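Oxidase (Sinorhizobium meliloti, PDB 4FFU) is of unproven function, a MaoC-like, NodN-related protein to which monoamine oxidase activity is only tentatively assigned. Local coordinates at residues R45-E49 with T50-V54; R80-G84 with T85-S89. All coordinates share one frame; numbering follows the deposited sequence. Where two conformers were deposited one is given.

In the fold
Contact 1 (45-54) and contact 2 (80-89) each start a helix from the chain just before it, at N-caps T48 and H83, and their centres lie about 10 Å apart. They touch directly. A salt bridge of 2.9 Å joins E49 OE2 to R80 NH1, F52 CZ comes within 3.3 Å of A82 N, and F52 CA meets M86 CE at 3.6 Å. The strand order 1-3-4-5-2 of the antiparallel sheet and the family identify a hot-dog fold, with helix 84-93 as its probable central helix. H83 stacks on H66 and its NE2 is hydrogen-bonded to the backbone O of D61, a polar cluster consistent with a MaoC-type pocket. Both contacts also touch the fourth subunit.

Contact 1: residues R45-E49 with T50-V54; sequences RTITE and TDFVV
Between strand 39-46 and helix 49-59 the chain turns at T48, whose O takes a weak bond from F52 N before V53 N bonds regularly to E49 O (3.1 Å). T48 and D51 close a capping box: D51 N donates to T48 OG1 (3.2 Å), and T48 N reaches the anti lone pair of D51 OD2 (2.9 Å). T48 OG1 sits between its own backbone N and carbonyl carbon (chi1 63°), a rotation that also lets it donate to D51 OD2 at 2.8 Å, well above the carboxylate plane. Two protein donors therefore grip OD2. The other oxygen, D51 OD1, forms a salt bridge of 2.8 Å with R45 NH2, which arrives on a fully extended chain; the bond is bent (131°) and the two planes are turned 65° apart. A water accepts from R45 NE in the guanidinium plane and lies 2.6 Å from D51 OD2. On another side, I47 CG2 meets the F52 ring edge, 3.8 Å from F52 CE1. T50 OG1 bonds to T50 OG1 of the third subunit. I47 continues onto M86 and I90 of helix 84-93, and T46 OG1 bonds to T122 OG1 of strand 122-134.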
loop_
_atom_site.group_PDB
_atom_site.type_symbol
_atom_site.label_atom_id
_atom_site.label_comp_id
_atom_site.label_asym_id
_atom_site.label_seq_id
_atom_site.Cartn_x
_atom_site.Cartn_y
_atom_site.Cartn_z
ATOM N N ARG I 45 0.166 14.024 13.029
ATOM C CA ARG I 45 0.015 13.392 11.720
ATOM C C ARG I 45 -1.327 13.798 11.149
ATOM O O ARG I 45 -2.361 13.579 11.775
ATOM C CB ARG I 45 0.141 11.863 11.827
ATOM C CG ARG I 45 -0.117 11.155 10.493
ATOM C CD ARG I 45 0.253 9.697 10.621
ATOM N NE ARG I 45 -0.190 8.966 9.442
ATOM C CZ ARG I 45 -0.207 7.645 9.380
ATOM N NH1 ARG I 45 0.236 6.941 10.427
ATOM N NH2 ARG I 45 -0.654 7.056 8.277
ATOM N N THR I 46 -1.313 14.411 9.972
ATOM C CA THR I 46 -2.553 14.766 9.280
ATOM C C THR I 46 -3.194 13.519 8.660
ATOM O O THR I 46 -2.526 12.761 7.965
ATOM C CB THR I 46 -2.251 15.803 8.195
ATOM O OG1 THR I 46 -1.697 16.956 8.846
ATOM C CG2 THR I 46 -3.538 16.167 7.423
ATOM N N ILE I 47 -4.479 13.306 8.949
ATOM C CA ILE I 47 -5.216 12.151 8.454
ATOM C C ILE I 47 -5.714 12.523 7.071
ATOM O O ILE I 47 -6.421 13.509 6.926
ATOM C CB ILE I 47 -6.374 11.781 9.407
ATOM C CG1 ILE I 47 -5.807 11.465 10.823
ATOM C CG2 ILE I 47 -7.184 10.628 8.814
ATOM C CD1 ILE I 47 -4.740 10.367 10.835
ATOM N N THR I 48 -5.292 11.756 6.064
ATOM C CA THR I 48 -5.486 12.119 4.673
ATOM C C THR I 48 -6.515 11.188 4.050
ATOM O O THR I 48 -6.862 10.142 4.613
ATOM C CB THR I 48 -4.167 12.000 3.829
ATOM O OG1 THR I 48 -3.728 10.629 3.796
ATOM C CG2 THR I 48 -3.054 12.872 4.448
ATOM N N GLU I 49 -6.984 11.567 2.869
ATOM C CA GLU I 49 -7.882 10.661 2.124
ATOM C C GLU I 49 -7.165 9.337 1.829
ATOM O O GLU I 49 -7.796 8.259 1.816
ATOM C CB GLU I 49 -8.315 11.338 0.830
ATOM C CG GLU I 49 -9.270 10.545 -0.044
ATOM C CD GLU I 49 -9.712 11.356 -1.257
ATOM O OE1 GLU I 49 -8.849 11.729 -2.062
ATOM O OE2 GLU I 49 -10.919 11.621 -1.395
ATOM N N THR I 50 -5.845 9.395 1.649
ATOM C CA THR I 50 -5.028 8.153 1.472
ATOM C C THR I 50 -5.191 7.207 2.646
ATOM O O THR I 50 -5.349 5.996 2.492
ATOM C CB THR I 50 -3.526 8.480 1.333
ATOM O OG1 THR I 50 -3.349 9.289 0.165
ATOM C CG2 THR I 50 -2.718 7.187 1.138
ATOM N N ASP I 51 -5.142 7.768 3.838
ATOM C CA ASP I 51 -5.289 6.952 5.054
ATOM C C ASP I 51 -6.655 6.262 5.128
ATOM O O ASP I 51 -6.748 5.115 5.627
ATOM C CB ASP I 51 -5.042 7.842 6.281
ATOM C CG ASP I 51 -3.626 8.354 6.345
ATOM O OD1 ASP I 51 -2.687 7.529 6.394
ATOM O OD2 ASP I 51 -3.433 9.608 6.362
ATOM N N PHE I 52 -7.712 6.945 4.673
ATOM C CA PHE I 52 -9.061 6.342 4.610
ATOM C C PHE I 52 -9.051 5.161 3.653
ATOM O O PHE I 52 -9.558 4.096 3.994
ATOM C CB PHE I 52 -10.133 7.332 4.118
ATOM C CG PHE I 52 -10.665 8.274 5.163
ATOM C CD1 PHE I 52 -9.817 9.052 5.955
ATOM C CD2 PHE I 52 -12.040 8.453 5.276
ATOM C CE1 PHE I 52 -10.355 9.949 6.880
ATOM C CE2 PHE I 52 -12.586 9.375 6.165
ATOM C CZ PHE I 52 -11.738 10.125 6.983
ATOM N N VAL I 53 -8.466 5.350 2.469
ATOM C CA VAL I 53 -8.480 4.335 1.404
ATOM C C VAL I 53 -7.583 3.138 1.787
ATOM O O VAL I 53 -7.986 1.993 1.577
ATOM C CB VAL I 53 -8.051 4.958 0.055
ATOM C CG1 VAL I 53 -7.856 3.893 -1.030
ATOM C CG2 VAL I 53 -9.083 6.002 -0.382
ATOM N N VAL I 54 -6.424 3.419 2.394
ATOM C CA VAL I 54 -5.510 2.374 2.916
ATOM C C VAL I 54 -6.197 1.609 4.031
ATOM O O VAL I 54 -6.158 0.370 4.046
ATOM C CB VAL I 54 -4.150 2.949 3.383
ATOM C CG1 VAL I 54 -3.313 1.830 4.022
ATOM C CG2 VAL I 54 -3.410 3.495 2.166
HETATM O O HOH W 1 -1.001 10.205 7.030
#

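Contact 2: residues R80-G84 with T85-S89; sequences RIAHG and TMIFS
Selenomethionine M86 leaves its helix with CG opposite the backbone N (chi1 -168°) and bends at chi3 (-42°), which carries CE back to H83 and A82; H83 meets it with CG beside its own backbone N (chi1 -58°). M86 CE comes to the edge of the H83 imidazole, near its plane and 3.6 Å from H83 ND1. M86 CE also lies 3.8 Å from A82 CB. That same A82 CB touches I87 CD1 at 3.7 Å, so the one methyl touches the ends of both M86 and I87. H83 is the N-cap of helix 84-93. H83 O receives I87 N at 3.2 Å, almost in line with the carbonyl, and a weak, bent bond from M86 N at 3.0 Å. In the hot-dog fold of MaoC-like proteins this would be the central helix against which the sheet curls, and I87 and F88 indeed pack on strand 157-168. The next turn follows with F88 N to G84 O (3.1 Å). T85 O accepts from S89 N; in one of the two conformers of S89, its OG also donates to T85 O (2.8 Å), from the opposite face of the carbonyl plane. At the far end of the H83 ring, NE2 bonds to D61 O and the ring stacks on H66, while T85 OG1 pairs with H55 NE2 of helix 49-59.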
loop_
_atom_site.group_PDB
_atom_site.type_symbol
_atom_site.label_atom_id
_atom_site.label_comp_id
_atom_site.label_asym_id
_atom_site.label_seq_id
_atom_site.Cartn_x
_atom_site.Cartn_y
_atom_site.Cartn_z
ATOM N N ARG I 80 -17.233 12.525 4.819
ATOM C CA ARG I 80 -16.781 11.184 5.181
ATOM C C ARG I 80 -16.128 11.214 6.559
ATOM O O ARG I 80 -15.500 12.208 6.926
ATOM C CB ARG I 80 -15.784 10.658 4.153
ATOM C CG ARG I 80 -16.422 10.262 2.814
ATOM C CD ARG I 80 -15.316 10.084 1.785
ATOM N NE ARG I 80 -14.870 11.385 1.293
ATOM C CZ ARG I 80 -13.825 11.567 0.490
ATOM N NH1 ARG I 80 -13.063 10.519 0.129
ATOM N NH2 ARG I 80 -13.545 12.810 0.044
ATOM N N ILE I 81 -16.287 10.134 7.320
ATOM C CA ILE I 81 -15.693 10.051 8.654
ATOM C C ILE I 81 -14.748 8.856 8.739
ATOM O O ILE I 81 -14.998 7.810 8.141
ATOM C CB ILE I 81 -16.756 10.007 9.789
ATOM C CG1 ILE I 81 -17.580 8.724 9.733
ATOM C CG2 ILE I 81 -17.652 11.258 9.732
ATOM C CD1 ILE I 81 -18.539 8.488 10.901
ATOM N N ALA I 82 -13.654 9.033 9.463
ATOM C CA ALA I 82 -12.624 7.977 9.583
ATOM C C ALA I 82 -13.169 6.801 10.341
ATOM O O ALA I 82 -13.981 6.966 11.249
ATOM C CB ALA I 82 -11.400 8.544 10.310
ATOM N N HIS I 83 -12.730 5.596 9.971
ATOM C CA HIS I 83 -13.078 4.390 10.733
ATOM C C HIS I 83 -12.571 4.530 12.170
ATOM O O HIS I 83 -11.452 5.004 12.377
ATOM C CB HIS I 83 -12.316 3.190 10.165
ATOM C CG HIS I 83 -12.555 2.901 8.721
ATOM N ND1 HIS I 83 -11.992 3.639 7.702
ATOM C CD2 HIS I 83 -13.173 1.846 8.126
ATOM C CE1 HIS I 83 -12.303 3.094 6.542
ATOM N NE2 HIS I 83 -13.017 2.003 6.767
ATOM N N GLY I 84 -13.367 4.093 13.141
ATOM C CA GLY I 84 -12.925 4.047 14.533
ATOM C C GLY I 84 -11.606 3.296 14.733
ATOM O O GLY I 84 -10.730 3.730 15.490
ATOM N N THR I 85 -11.473 2.168 14.039
ATOM C CA THR I 85 -10.263 1.365 14.163
ATOM C C THR I 85 -9.038 2.076 13.575
ATOM O O THR I 85 -7.930 1.761 13.985
ATOM C CB THR I 85 -10.403 -0.033 13.500
ATOM O OG1 THR I 85 -10.905 0.114 12.170
ATOM C CG2 THR I 85 -11.331 -0.965 14.321
HETATM N N MSE I 86 -9.233 2.998 12.633
HETATM C CA MSE I 86 -8.096 3.792 12.075
HETATM C C MSE I 86 -7.610 4.816 13.090
HETATM O O MSE I 86 -6.398 4.990 13.313
HETATM C CB MSE I 86 -8.499 4.590 10.815
HETATM C CG MSE I 86 -7.227 5.123 10.159
HETATM SE SE MSE I 86 -7.730 6.707 9.081
HETATM C CE MSE I 86 -9.400 6.095 8.232
ATOM N N ILE I 87 -8.547 5.507 13.725
ATOM C CA ILE I 87 -8.125 6.529 14.710
ATOM C C ILE I 87 -7.419 5.840 15.872
ATOM O O ILE I 87 -6.420 6.317 16.387
ATOM C CB ILE I 87 -9.308 7.411 15.114
ATOM C CG1 ILE I 87 -9.878 8.077 13.835
ATOM C CG2 ILE I 87 -8.894 8.504 16.096
ATOM C CD1 ILE I 87 -8.827 8.768 12.945
ATOM N N PHE I 88 -7.920 4.676 16.237
ATOM C CA PHE I 88 -7.278 3.864 17.270
ATOM C C PHE I 88 -5.881 3.396 16.849
ATOM O O PHE I 88 -4.928 3.610 17.592
ATOM C CB PHE I 88 -8.166 2.681 17.648
ATOM C CG PHE I 88 -7.628 1.858 18.795
ATOM C CD1 PHE I 88 -7.345 2.443 20.023
ATOM C CD2 PHE I 88 -7.450 0.472 18.647
ATOM C CE1 PHE I 88 -6.848 1.696 21.097
ATOM C CE2 PHE I 88 -6.957 -0.287 19.720
ATOM C CZ PHE I 88 -6.653 0.320 20.934
ATOM N N SER I 89 -5.775 2.732 15.684
ATOM C CA SER I 89 -4.494 2.187 15.218
ATOM C C SER I 89 -3.435 3.252 14.988
ATOM O O SER I 89 -2.278 3.071 15.361
ATOM C CB SER I 89 -4.683 1.354 13.946
ATOM O OG SER I 89 -5.590 0.288 14.185
#